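Local coordinates for protein UTP-glucose-1-phosphate uridylyltransferase 2 (Trypanosoma brucei, PDB 3GUE) that probably catalyses the transfer of a uridylyl group from UTP to alpha-D-glucose 1-phosphate, giving UDP-glucose and diphosphate, at residues A[17-22]-A[27-32]; A[33-38]-A[346-351]; A[84-89]-A[186-191]; A[132-137]-A[162-167]. All coordinates share one frame; numbering follows the deposited sequence.

The four contacts lead from the N-terminal helical hairpin to bound UDP-glucose. Contact 1 pairs helices 10-21 and 26-40; contact 2, its centre about 12 Å away, lays helix 26-40 on strand 344-349. That strand belongs to an antiparallel four-stranded sheet, which contacts 4 and 3 reach through strand 165-169, next to 344-349, and strand 186-187 beyond it. Along the chain contact 1 closes first; contact 4 is nested inside the loop closed by contact 3, and contact 3 inside that of contact 2. The centres of contacts 3 and 4 are about 7 Å apart and both hold the uracil, where the small sheet meets the ends of strands 77-83 and 128-132 of the mixed sheet.

Contact 1: A[17-22]-A[27-32]; sequences EKMQAS and KCIHIF
M19 and I29 account for most of the apolar packing here, their side chains sliding past each other in opposite directions. M19 CB rests 3.7 Å from I29 CG1, and the methyl group CE reaches on to within 3.8 Å of I29 CA. A bend at the last torsion of the methionine (chi3 88°) turns CE in against the backbone of the second helix. Beyond CB the isoleucine keeps an extended chain, and its CD1 comes 3.8 Å from Q20 CG; these two side chains meet at about a right angle, with the exposed glutamine lying at the solvent side. A looser touch, 4.2 Å between M19 CE and C28 SG, extends the apolar patch toward the start of the second helix.

Helices 10-21 and 26-40 form a helical hairpin, the two short segments running antiparallel at 161° with axes 10.4 Å apart. E25, in the turn between them, accepts hydrogen bonds from the backbone N atoms of K27 and C28.

The sulfur contact is of a different kind. M19 SD makes a Met-aromatic contact with F32, 4.4 Å from the ring centroid and in an oblique position, and comes nearest to the ring at CD2. F32 CG lies anti to the backbone N (chi1 177°), on the side of the helix that faces M19. The same ring packs on V165 and I168 of strand 165-169, while C28, I31 and F32 line a pocket that holds a dithiol molecule, probably from the crystallisation liquor, hydrogen-bonded to C28 O.

Contact 2: A[33-38]-A[346-351]; sequences LIQHAL and YQLEVA
Q35 and L348 pass alongside each other in opposite directions where helix 26-40 packs on the antiparallel four-stranded sheet, at strand 344-349. The aliphatic base of the glutamine makes the first touch: its CB lies 3.9 Å from L348 CD1. That methyl group also reaches the helix backbone, 3.8 Å from H36 N. Farther along the extended glutamine chain, OE1 comes to 3.9 Å from L348 CB, so leucine is met at both its base and its tip. V350 approaches from another direction, crossing the glutamine at about a right angle, with its CG1 3.7 Å from Q35 NE2.

Q35, L348 and V350 all line the pocket that holds the dithiol, to which Q35 NE2 gives a weak hydrogen bond. H36 adds little to the contact; its imidazole is held instead by hydrogen bonds from NE2 to F173 O and between ND1 and R40.

E349, next to L348 along the strand, starts out away from the helix. Its carboxylate accepts a hydrogen bond from Q347, NE2 to OE2 at 3.2 Å, with the donor on the syn side and 29° out of the carboxylate plane.

Contact 3: A[84-89]-A[186-191]; sequences GGLGTG and WVPPGH. With UPG (uridine-5'-diphosphate-glucose), chain C.
The glycine-rich nucleotide-binding loop of the UDPGP family, which follows strand 77-83, packs through G84 and L86 on V187 and P188 in the wall of the UDP-glucose site. The two branches of L86 divide the work: CD1 comes 3.6 Å from V187 CG1, and CD2 3.5 Å from P188 CD. One residue pair nearer the ligand, the carbonyl oxygen of G84 lies 3.4 Å from P188 CG; that oxygen also accepts a hydrogen bond from S133 OG.

Beyond this join the two segments turn their N-H groups to the nucleotide. G84 N gives a weak hydrogen bond to the uracil O2 and G85 N a sounder one to the ribose O2C, at 3.0 Å. With no side chains on these glycines, the ligand oxygens can come close to the main chain. From the other segment G190 N donates weakly to uracil O4, 2.8 Å away, and P188 CB touches the same oxygen. H191 meets the diphosphate at its ring edge, NE2 to O1B being 2.6 Å with an N-H...O angle of 165°. H191 ND1 accepts from M352 N, which helps set the rotation of the imidazole and leaves NE2 as the donor.

Main-chain donors, though weakly bonded, thus address both carbonyls of the base, one from each segment, consistent with recognition of uracil, while H191 offers the diphosphate a nearly straight N-H donor.

Contact 4: A[132-137]-A[162-167]; sequences NSFSTS and QNRVPK. With UPG (uridine-5'-diphosphate-glucose), chain C.
R164 lies across the phenyl ring of F134, the two side chains crossing at about a right angle. Starting from the backbone, R164 CB is already 3.7 Å from F134 CD2, and CG, a little farther off, stays on the same side of the ring plane, above and just beyond CD2. CD then moves in over the face: it is 3.5 Å from CD2 and 4.0 Å from the ring centroid, a CH-pi contact. From CG to NE the chain is extended, which carries the guanidinium across the CG end of the ring to the CD1 side, and NH1 ends 3.7 Å from F134 CD1. With the two planes 62° apart this is no flat stack, and the guanidinium carbon CZ is at a long distance from the centroid, where any cation-pi attraction is weak. The guanidinium also makes a cation-pi contact with W186, and NH2 a weak hydrogen bond with S22 OG.

Q162 joins the segments in another way. Its backbone N gives an almost straight hydrogen bond (177°) to N132 O, at 3.0 Å, while its CG packs against N132 O and, more loosely, S133 CA. The amide then reaches the uracil: OE1 accepts from N3 of UDP-glucose at 2.7 Å, and NE2 gives a weak hydrogen bond to O4. D193 accepts a hydrogen bond from NE2, which holds the amide in this orientation. A water accepts from F134 N and donates to N163 O, bridging the backbones.

The bond to N132 continues the pairing of parallel strands 128-132 and 159-161 of the mixed sheet; just beyond it the chain enters strand 165-169 of the antiparallel sheet, where V165 packs on helix 26-40.

Contact 1: A[17-22]-A[27-32]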
# COMPACT_ATOMS: atom_id res chain seq x y z
N GLU A 17 25.52 -14.95 -1.56
CA GLU A 17 26.50 -14.59 -2.55
C GLU A 17 25.88 -13.77 -3.65
O GLU A 17 26.47 -12.79 -4.09
CB GLU A 17 27.22 -15.83 -3.11
CG GLU A 17 28.28 -16.42 -2.17
CD GLU A 17 28.93 -17.73 -2.65
OE1 GLU A 17 28.47 -18.35 -3.63
OE2 GLU A 17 29.92 -18.14 -2.01
N LYS A 18 24.68 -14.15 -4.09
CA LYS A 18 23.94 -13.40 -5.11
C LYS A 18 23.58 -11.99 -4.62
O LYS A 18 23.59 -11.04 -5.41
CB LYS A 18 22.66 -14.15 -5.51
CG LYS A 18 21.87 -13.51 -6.64
CD LYS A 18 20.70 -14.39 -7.10
CE LYS A 18 20.24 -14.03 -8.53
NZ LYS A 18 19.25 -15.07 -8.97
N MET A 19 23.22 -11.86 -3.33
CA MET A 19 22.89 -10.54 -2.75
C MET A 19 24.12 -9.64 -2.65
O MET A 19 24.10 -8.47 -3.05
CB MET A 19 22.20 -10.69 -1.39
CG MET A 19 20.78 -11.26 -1.49
SD MET A 19 19.99 -11.71 0.06
CE MET A 19 19.24 -10.18 0.53
N GLN A 20 25.20 -10.19 -2.11
CA GLN A 20 26.47 -9.48 -2.05
C GLN A 20 26.98 -9.09 -3.45
O GLN A 20 27.57 -8.02 -3.62
CB GLN A 20 27.50 -10.33 -1.31
CG GLN A 20 27.26 -10.48 0.18
CD GLN A 20 28.40 -11.24 0.87
OE1 GLN A 20 29.23 -11.86 0.21
NE2 GLN A 20 28.42 -11.21 2.19
N ALA A 21 26.74 -9.93 -4.46
CA ALA A 21 27.17 -9.61 -5.85
C ALA A 21 26.42 -8.41 -6.44
O ALA A 21 26.91 -7.76 -7.35
CB ALA A 21 27.00 -10.82 -6.76
N SER A 22 25.22 -8.14 -5.92
CA SER A 22 24.41 -7.05 -6.44
C SER A 22 24.42 -5.80 -5.55
O SER A 22 23.71 -4.85 -5.85
CB SER A 22 22.96 -7.50 -6.69
OG SER A 22 22.77 -7.88 -8.05
N LYS A 27 22.92 -5.64 6.58
CA LYS A 27 21.87 -6.00 7.55
C LYS A 27 20.64 -6.60 6.88
O LYS A 27 20.02 -7.48 7.43
CB LYS A 27 21.50 -4.85 8.48
CG LYS A 27 22.53 -4.55 9.54
CD LYS A 27 22.54 -5.54 10.70
CE LYS A 27 23.53 -5.07 11.76
NZ LYS A 27 23.81 -6.10 12.79
N CYS A 28 20.31 -6.14 5.67
CA CYS A 28 19.20 -6.73 4.91
C CYS A 28 19.48 -8.21 4.57
O CYS A 28 18.60 -9.07 4.71
CB CYS A 28 18.90 -5.92 3.64
SG CYS A 28 17.80 -6.79 2.49
N ILE A 29 20.71 -8.51 4.14
CA ILE A 29 21.12 -9.89 3.85
C ILE A 29 20.91 -10.75 5.11
O ILE A 29 20.25 -11.78 5.06
CB ILE A 29 22.57 -9.99 3.30
CG1 ILE A 29 22.68 -9.27 1.94
CG2 ILE A 29 23.02 -11.48 3.19
CD1 ILE A 29 24.07 -8.97 1.48
N HIS A 30 21.44 -10.27 6.23
CA HIS A 30 21.29 -10.94 7.54
C HIS A 30 19.83 -11.21 7.95
O HIS A 30 19.49 -12.32 8.34
CB HIS A 30 22.09 -10.15 8.59
CG HIS A 30 21.86 -10.58 10.01
ND1 HIS A 30 21.76 -9.69 11.05
CD2 HIS A 30 21.72 -11.81 10.55
CE1 HIS A 30 21.56 -10.34 12.18
NE2 HIS A 30 21.53 -11.64 11.90
N ILE A 31 18.97 -10.18 7.90
CA ILE A 31 17.54 -10.31 8.18
C ILE A 31 16.88 -11.32 7.20
O ILE A 31 16.11 -12.18 7.62
CB ILE A 31 16.82 -8.93 8.13
CG1 ILE A 31 17.49 -7.94 9.12
CG2 ILE A 31 15.31 -9.06 8.39
CD1 ILE A 31 16.80 -6.54 9.19
N PHE A 32 17.19 -11.21 5.91
CA PHE A 32 16.68 -12.16 4.92
C PHE A 32 17.06 -13.62 5.22
O PHE A 32 16.23 -14.52 5.07
CB PHE A 32 17.12 -11.76 3.49
CG PHE A 32 16.68 -12.76 2.41
CD1 PHE A 32 15.42 -12.66 1.82
CD2 PHE A 32 17.53 -13.80 2.00
CE1 PHE A 32 15.01 -13.59 0.86
CE2 PHE A 32 17.13 -14.72 1.05
CZ PHE A 32 15.89 -14.62 0.47

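Contact 2: A[33-38]-A[346-351]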
# COMPACT_ATOMS: atom_id res chain seq x y z
N LEU A 33 18.30 -13.86 5.63
CA LEU A 33 18.77 -15.23 5.83
C LEU A 33 18.20 -15.83 7.12
O LEU A 33 18.02 -17.04 7.21
CB LEU A 33 20.31 -15.35 5.77
CG LEU A 33 20.94 -15.08 4.41
CD1 LEU A 33 22.45 -15.08 4.46
CD2 LEU A 33 20.45 -16.12 3.42
N ILE A 34 17.88 -14.95 8.08
CA ILE A 34 17.07 -15.31 9.25
C ILE A 34 15.73 -15.87 8.79
O ILE A 34 15.37 -17.00 9.16
CB ILE A 34 16.84 -14.09 10.20
CG1 ILE A 34 18.11 -13.86 11.02
CG2 ILE A 34 15.64 -14.29 11.12
CD1 ILE A 34 18.26 -12.44 11.56
N GLN A 35 15.01 -15.09 7.97
CA GLN A 35 13.71 -15.49 7.42
C GLN A 35 13.78 -16.75 6.54
O GLN A 35 12.87 -17.59 6.58
CB GLN A 35 13.11 -14.35 6.59
CG GLN A 35 12.97 -13.01 7.30
CD GLN A 35 12.52 -11.92 6.36
OE1 GLN A 35 12.91 -11.91 5.19
NE2 GLN A 35 11.69 -11.01 6.86
N HIS A 36 14.84 -16.83 5.72
CA HIS A 36 15.20 -18.00 4.89
C HIS A 36 15.35 -19.30 5.66
O HIS A 36 14.80 -20.36 5.25
CB HIS A 36 16.53 -17.73 4.15
CG HIS A 36 16.76 -18.63 2.97
ND1 HIS A 36 17.09 -19.95 3.10
CD2 HIS A 36 16.71 -18.38 1.64
CE1 HIS A 36 17.24 -20.48 1.90
NE2 HIS A 36 17.02 -19.54 0.99
N ALA A 37 16.16 -19.25 6.73
CA ALA A 37 16.17 -20.32 7.75
C ALA A 37 14.75 -20.75 8.13
O ALA A 37 14.47 -21.94 8.05
CB ALA A 37 16.94 -19.90 8.98
N LEU A 38 13.86 -19.80 8.46
CA LEU A 38 12.51 -20.13 8.94
C LEU A 38 11.68 -20.84 7.89
O LEU A 38 11.11 -21.90 8.17
CB LEU A 38 11.73 -18.89 9.44
CG LEU A 38 12.22 -18.17 10.70
CD1 LEU A 38 11.21 -17.12 11.09
CD2 LEU A 38 12.53 -19.13 11.86
N TYR A 346 8.89 -18.22 -3.82
CA TYR A 346 8.39 -17.60 -2.62
C TYR A 346 9.06 -16.23 -2.50
O TYR A 346 10.28 -16.12 -2.60
CB TYR A 346 8.73 -18.44 -1.38
CG TYR A 346 7.98 -19.74 -1.16
CD1 TYR A 346 6.58 -19.79 -1.15
CD2 TYR A 346 8.68 -20.92 -0.85
CE1 TYR A 346 5.89 -21.00 -0.89
CE2 TYR A 346 8.01 -22.13 -0.59
CZ TYR A 346 6.62 -22.17 -0.62
OH TYR A 346 5.97 -23.36 -0.38
N GLN A 347 8.24 -15.19 -2.30
CA GLN A 347 8.74 -13.86 -1.97
C GLN A 347 8.61 -13.61 -0.46
O GLN A 347 7.52 -13.67 0.11
CB GLN A 347 8.04 -12.79 -2.81
CG GLN A 347 8.06 -13.16 -4.31
CD GLN A 347 7.23 -12.26 -5.22
OE1 GLN A 347 7.32 -12.38 -6.43
NE2 GLN A 347 6.43 -11.37 -4.64
N LEU A 348 9.76 -13.40 0.18
CA LEU A 348 9.81 -13.13 1.61
C LEU A 348 9.70 -11.60 1.77
O LEU A 348 10.45 -10.86 1.15
CB LEU A 348 11.10 -13.66 2.21
CG LEU A 348 11.47 -15.13 2.03
CD1 LEU A 348 12.65 -15.47 2.93
CD2 LEU A 348 10.32 -16.08 2.29
N GLU A 349 8.73 -11.16 2.57
CA GLU A 349 8.36 -9.74 2.65
C GLU A 349 7.88 -9.43 4.05
O GLU A 349 7.29 -10.30 4.71
CB GLU A 349 7.20 -9.44 1.70
CG GLU A 349 7.53 -9.41 0.22
CD GLU A 349 6.51 -10.18 -0.59
OE1 GLU A 349 5.82 -11.01 0.02
OE2 GLU A 349 6.40 -9.96 -1.81
N VAL A 350 8.10 -8.19 4.49
CA VAL A 350 7.49 -7.64 5.71
C VAL A 350 6.64 -6.39 5.46
O VAL A 350 6.83 -5.69 4.46
CB VAL A 350 8.57 -7.28 6.76
CG1 VAL A 350 9.09 -8.51 7.44
CG2 VAL A 350 9.71 -6.49 6.10
N ALA A 351 5.71 -6.11 6.39
CA ALA A 351 4.79 -4.96 6.29
C ALA A 351 5.11 -3.93 7.40
O ALA A 351 5.30 -4.29 8.58
CB ALA A 351 3.37 -5.41 6.40

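Contact 3: A[84-89]-A[186-191]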
# COMPACT_ATOMS: atom_id res chain seq x y z
N GLY A 84 7.82 1.77 -3.81
CA GLY A 84 8.79 0.71 -4.10
C GLY A 84 8.18 -0.57 -4.65
O GLY A 84 8.90 -1.42 -5.14
N GLY A 85 6.86 -0.69 -4.63
CA GLY A 85 6.22 -1.92 -5.09
C GLY A 85 6.20 -2.01 -6.60
O GLY A 85 6.41 -1.02 -7.31
N LEU A 86 5.91 -3.21 -7.10
CA LEU A 86 6.07 -3.52 -8.51
C LEU A 86 4.75 -3.56 -9.23
O LEU A 86 4.73 -3.56 -10.48
CB LEU A 86 6.81 -4.84 -8.68
CG LEU A 86 7.96 -5.13 -7.72
CD1 LEU A 86 8.33 -6.61 -7.77
CD2 LEU A 86 9.14 -4.23 -8.02
N GLY A 87 3.66 -3.57 -8.47
CA GLY A 87 2.32 -3.54 -9.02
C GLY A 87 1.99 -4.75 -9.87
O GLY A 87 1.27 -4.64 -10.86
N THR A 88 2.50 -5.91 -9.46
CA THR A 88 2.38 -7.11 -10.28
C THR A 88 0.93 -7.60 -10.30
O THR A 88 0.46 -8.09 -11.33
CB THR A 88 3.35 -8.20 -9.83
OG1 THR A 88 3.06 -8.57 -8.48
CG2 THR A 88 4.80 -7.71 -9.92
N GLY A 89 0.23 -7.42 -9.18
CA GLY A 89 -1.21 -7.67 -9.04
C GLY A 89 -2.07 -7.02 -10.13
O GLY A 89 -3.06 -7.62 -10.58
N TRP A 186 14.34 -10.95 -8.73
CA TRP A 186 14.45 -10.09 -7.55
C TRP A 186 13.11 -9.47 -7.19
O TRP A 186 12.33 -9.20 -8.09
CB TRP A 186 15.40 -8.93 -7.87
CG TRP A 186 16.77 -9.36 -8.07
CD1 TRP A 186 17.35 -9.71 -9.26
CD2 TRP A 186 17.76 -9.51 -7.06
NE1 TRP A 186 18.66 -10.06 -9.05
CE2 TRP A 186 18.94 -9.94 -7.71
CE3 TRP A 186 17.77 -9.31 -5.67
CZ2 TRP A 186 20.12 -10.20 -7.01
CZ3 TRP A 186 18.94 -9.57 -4.97
CH2 TRP A 186 20.12 -9.99 -5.66
N VAL A 187 12.89 -9.23 -5.89
CA VAL A 187 11.77 -8.36 -5.41
C VAL A 187 12.18 -7.47 -4.24
O VAL A 187 12.94 -7.93 -3.40
CB VAL A 187 10.54 -9.14 -4.91
CG1 VAL A 187 9.66 -9.52 -6.06
CG2 VAL A 187 10.94 -10.34 -4.07
N PRO A 188 11.62 -6.23 -4.16
CA PRO A 188 11.77 -5.41 -2.95
C PRO A 188 11.12 -6.20 -1.80
O PRO A 188 10.08 -6.82 -2.03
CB PRO A 188 10.96 -4.14 -3.27
CG PRO A 188 10.02 -4.53 -4.38
CD PRO A 188 10.81 -5.54 -5.18
N PRO A 189 11.73 -6.18 -0.60
CA PRO A 189 11.24 -7.09 0.47
C PRO A 189 10.01 -6.62 1.29
O PRO A 189 9.85 -7.04 2.45
CB PRO A 189 12.47 -7.22 1.36
CG PRO A 189 13.24 -5.96 1.18
CD PRO A 189 12.88 -5.37 -0.15
N GLY A 190 9.18 -5.75 0.72
CA GLY A 190 7.98 -5.21 1.40
C GLY A 190 8.28 -3.81 1.89
O GLY A 190 9.44 -3.46 2.02
N HIS A 191 7.23 -3.01 2.11
CA HIS A 191 7.35 -1.72 2.78
C HIS A 191 7.80 -1.80 4.27
O HIS A 191 8.29 -0.83 4.82
CB HIS A 191 6.07 -0.84 2.56
CG HIS A 191 4.78 -1.58 2.75
ND1 HIS A 191 4.36 -2.04 3.98
CD2 HIS A 191 3.85 -2.01 1.86
CE1 HIS A 191 3.21 -2.70 3.85
NE2 HIS A 191 2.89 -2.70 2.56
N1 UPG C . 5.78 -0.83 -1.50
C2 UPG C . 7.12 -0.47 -1.29
N3 UPG C . 8.04 -1.49 -1.15
C4 UPG C . 7.70 -2.82 -1.19
C5 UPG C . 6.36 -3.19 -1.37
C6 UPG C . 5.39 -2.21 -1.52
O2 UPG C . 7.54 0.70 -1.26
O4 UPG C . 8.61 -3.65 -1.06
C1C UPG C . 4.74 0.24 -1.66
C2C UPG C . 3.73 0.17 -2.80
O2C UPG C . 4.29 0.67 -4.02
C3C UPG C . 2.66 1.12 -2.27
C4C UPG C . 2.65 0.79 -0.78
O4C UPG C . 3.93 0.18 -0.47
O3C UPG C . 3.11 2.46 -2.42
C5C UPG C . 1.53 -0.25 -0.42
O5C UPG C . 1.75 -1.53 -0.96
PA UPG C . 0.54 -2.39 -1.57
O1A UPG C . -0.19 -1.45 -2.46
O2A UPG C . 1.00 -3.68 -2.10
O3A UPG C . -0.40 -2.63 -0.24
PB UPG C . -0.32 -3.87 0.82
O1B UPG C . 1.07 -3.98 1.29
O2B UPG C . -1.02 -5.08 0.29
O3B UPG C . -1.31 -3.28 1.94
C1' UPG C . -0.91 -2.07 2.68
C2' UPG C . -0.84 -2.40 4.16
C3' UPG C . -2.20 -2.93 4.58
C4' UPG C . -3.26 -1.84 4.34
C5' UPG C . -3.26 -1.42 2.85
C6' UPG C . -4.05 -0.15 2.66
O2' UPG C . 0.17 -3.39 4.42
O3' UPG C . -2.14 -3.34 5.94
O4' UPG C . -4.55 -2.31 4.71
O5' UPG C . -1.92 -1.09 2.36
O6' UPG C . -4.35 0.01 1.27

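Contact 4: A[132-137]-A[162-167]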
# COMPACT_ATOMS: atom_id res chain seq x y z
N ASN A 132 11.85 4.30 -3.03
CA ASN A 132 11.88 3.65 -4.33
C ASN A 132 12.60 2.31 -4.25
O ASN A 132 13.32 2.08 -3.32
CB ASN A 132 12.47 4.59 -5.38
CG ASN A 132 11.70 5.94 -5.49
OD1 ASN A 132 10.52 5.99 -5.24
ND2 ASN A 132 12.39 7.00 -5.84
N SER A 133 12.32 1.41 -5.19
CA SER A 133 13.05 0.16 -5.35
C SER A 133 13.81 0.19 -6.68
O SER A 133 13.70 1.16 -7.45
CB SER A 133 12.06 -1.00 -5.37
OG SER A 133 11.23 -0.90 -6.53
N PHE A 134 14.57 -0.88 -6.97
CA PHE A 134 15.28 -1.02 -8.24
C PHE A 134 14.33 -0.86 -9.45
O PHE A 134 14.74 -0.36 -10.50
CB PHE A 134 16.09 -2.35 -8.30
CG PHE A 134 15.22 -3.61 -8.35
CD1 PHE A 134 15.02 -4.30 -9.56
CD2 PHE A 134 14.63 -4.13 -7.19
CE1 PHE A 134 14.22 -5.45 -9.61
CE2 PHE A 134 13.83 -5.28 -7.23
CZ PHE A 134 13.63 -5.94 -8.44
N SER A 135 13.07 -1.25 -9.27
CA SER A 135 12.05 -1.29 -10.33
C SER A 135 11.33 0.06 -10.57
O SER A 135 10.73 0.27 -11.63
CB SER A 135 10.97 -2.32 -9.97
OG SER A 135 11.47 -3.65 -10.02
N THR A 136 11.41 0.95 -9.60
CA THR A 136 10.66 2.19 -9.66
C THR A 136 11.52 3.46 -9.70
O THR A 136 11.03 4.51 -10.14
CB THR A 136 9.64 2.33 -8.49
OG1 THR A 136 10.34 2.60 -7.28
CG2 THR A 136 8.78 1.11 -8.31
N SER A 137 12.77 3.37 -9.28
CA SER A 137 13.63 4.55 -9.12
C SER A 137 13.84 5.40 -10.37
O SER A 137 13.62 6.63 -10.34
CB SER A 137 14.99 4.13 -8.56
OG SER A 137 15.88 5.24 -8.56
N GLN A 162 15.30 1.47 -1.22
CA GLN A 162 15.16 0.31 -0.39
C GLN A 162 16.03 -0.82 -0.95
O GLN A 162 16.75 -0.66 -1.94
CB GLN A 162 13.69 -0.09 -0.23
CG GLN A 162 13.01 -0.70 -1.46
CD GLN A 162 11.61 -1.20 -1.12
OE1 GLN A 162 10.62 -0.73 -1.66
NE2 GLN A 162 11.53 -2.11 -0.17
N ASN A 163 16.00 -1.94 -0.26
CA ASN A 163 16.74 -3.12 -0.63
C ASN A 163 15.98 -3.95 -1.66
O ASN A 163 14.85 -3.63 -2.03
CB ASN A 163 16.99 -3.95 0.62
CG ASN A 163 17.69 -3.15 1.72
OD1 ASN A 163 17.23 -3.10 2.87
ND2 ASN A 163 18.81 -2.53 1.37
N ARG A 164 16.67 -4.97 -2.16
CA ARG A 164 16.08 -6.05 -2.95
C ARG A 164 16.59 -7.40 -2.49
O ARG A 164 17.72 -7.52 -1.97
CB ARG A 164 16.29 -5.88 -4.45
CG ARG A 164 17.72 -5.62 -4.91
CD ARG A 164 17.74 -5.64 -6.43
NE ARG A 164 19.08 -5.85 -6.98
CZ ARG A 164 19.33 -6.01 -8.28
NH1 ARG A 164 18.33 -5.97 -9.16
NH2 ARG A 164 20.57 -6.20 -8.71
N VAL A 165 15.74 -8.40 -2.70
CA VAL A 165 15.99 -9.74 -2.22
C VAL A 165 15.68 -10.73 -3.36
O VAL A 165 14.82 -10.47 -4.20
CB VAL A 165 15.20 -10.07 -0.87
CG1 VAL A 165 15.41 -8.99 0.19
CG2 VAL A 165 13.72 -10.26 -1.08
N PRO A 166 16.40 -11.86 -3.44
CA PRO A 166 15.99 -12.74 -4.53
C PRO A 166 14.70 -13.49 -4.22
O PRO A 166 14.40 -13.77 -3.05
CB PRO A 166 17.18 -13.72 -4.64
CG PRO A 166 17.71 -13.81 -3.27
CD PRO A 166 17.54 -12.42 -2.67
N LYS A 167 13.90 -13.74 -5.26
CA LYS A 167 12.80 -14.70 -5.21
C LYS A 167 13.50 -16.05 -5.07
O LYS A 167 14.58 -16.24 -5.64
CB LYS A 167 12.02 -14.69 -6.51
CG LYS A 167 11.30 -13.38 -6.78
CD LYS A 167 10.63 -13.45 -8.14
CE LYS A 167 10.08 -12.09 -8.53
NZ LYS A 167 9.31 -12.16 -9.81
N1 UPG C . 5.78 -0.83 -1.50
C2 UPG C . 7.12 -0.47 -1.29
N3 UPG C . 8.04 -1.49 -1.15
C4 UPG C . 7.70 -2.82 -1.19
C5 UPG C . 6.36 -3.19 -1.37
C6 UPG C . 5.39 -2.21 -1.52
O2 UPG C . 7.54 0.70 -1.26
O4 UPG C . 8.61 -3.65 -1.06
C1C UPG C . 4.74 0.24 -1.66
C2C UPG C . 3.73 0.17 -2.80
O2C UPG C . 4.29 0.67 -4.02
C3C UPG C . 2.66 1.12 -2.27
C4C UPG C . 2.65 0.79 -0.78
O4C UPG C . 3.93 0.18 -0.47
O3C UPG C . 3.11 2.46 -2.42
C5C UPG C . 1.53 -0.25 -0.42
O5C UPG C . 1.75 -1.53 -0.96
PA UPG C . 0.54 -2.39 -1.57
O1A UPG C . -0.19 -1.45 -2.46
O2A UPG C . 1.00 -3.68 -2.10
O3A UPG C . -0.40 -2.63 -0.24
PB UPG C . -0.32 -3.87 0.82
O1B UPG C . 1.07 -3.98 1.29
O2B UPG C . -1.02 -5.08 0.29
O3B UPG C . -1.31 -3.28 1.94
C1' UPG C . -0.91 -2.07 2.68
C2' UPG C . -0.84 -2.40 4.16
C3' UPG C . -2.20 -2.93 4.58
C4' UPG C . -3.26 -1.84 4.34
C5' UPG C . -3.26 -1.42 2.85
C6' UPG C . -4.05 -0.15 2.66
O2' UPG C . 0.17 -3.39 4.42
O3' UPG C . -2.14 -3.34 5.94
O4' UPG C . -4.55 -2.31 4.71
O5' UPG C . -1.92 -1.09 2.36
O6' UPG C . -4.35 0.01 1.27
O HOH W 1 15.15 -2.45 -4.51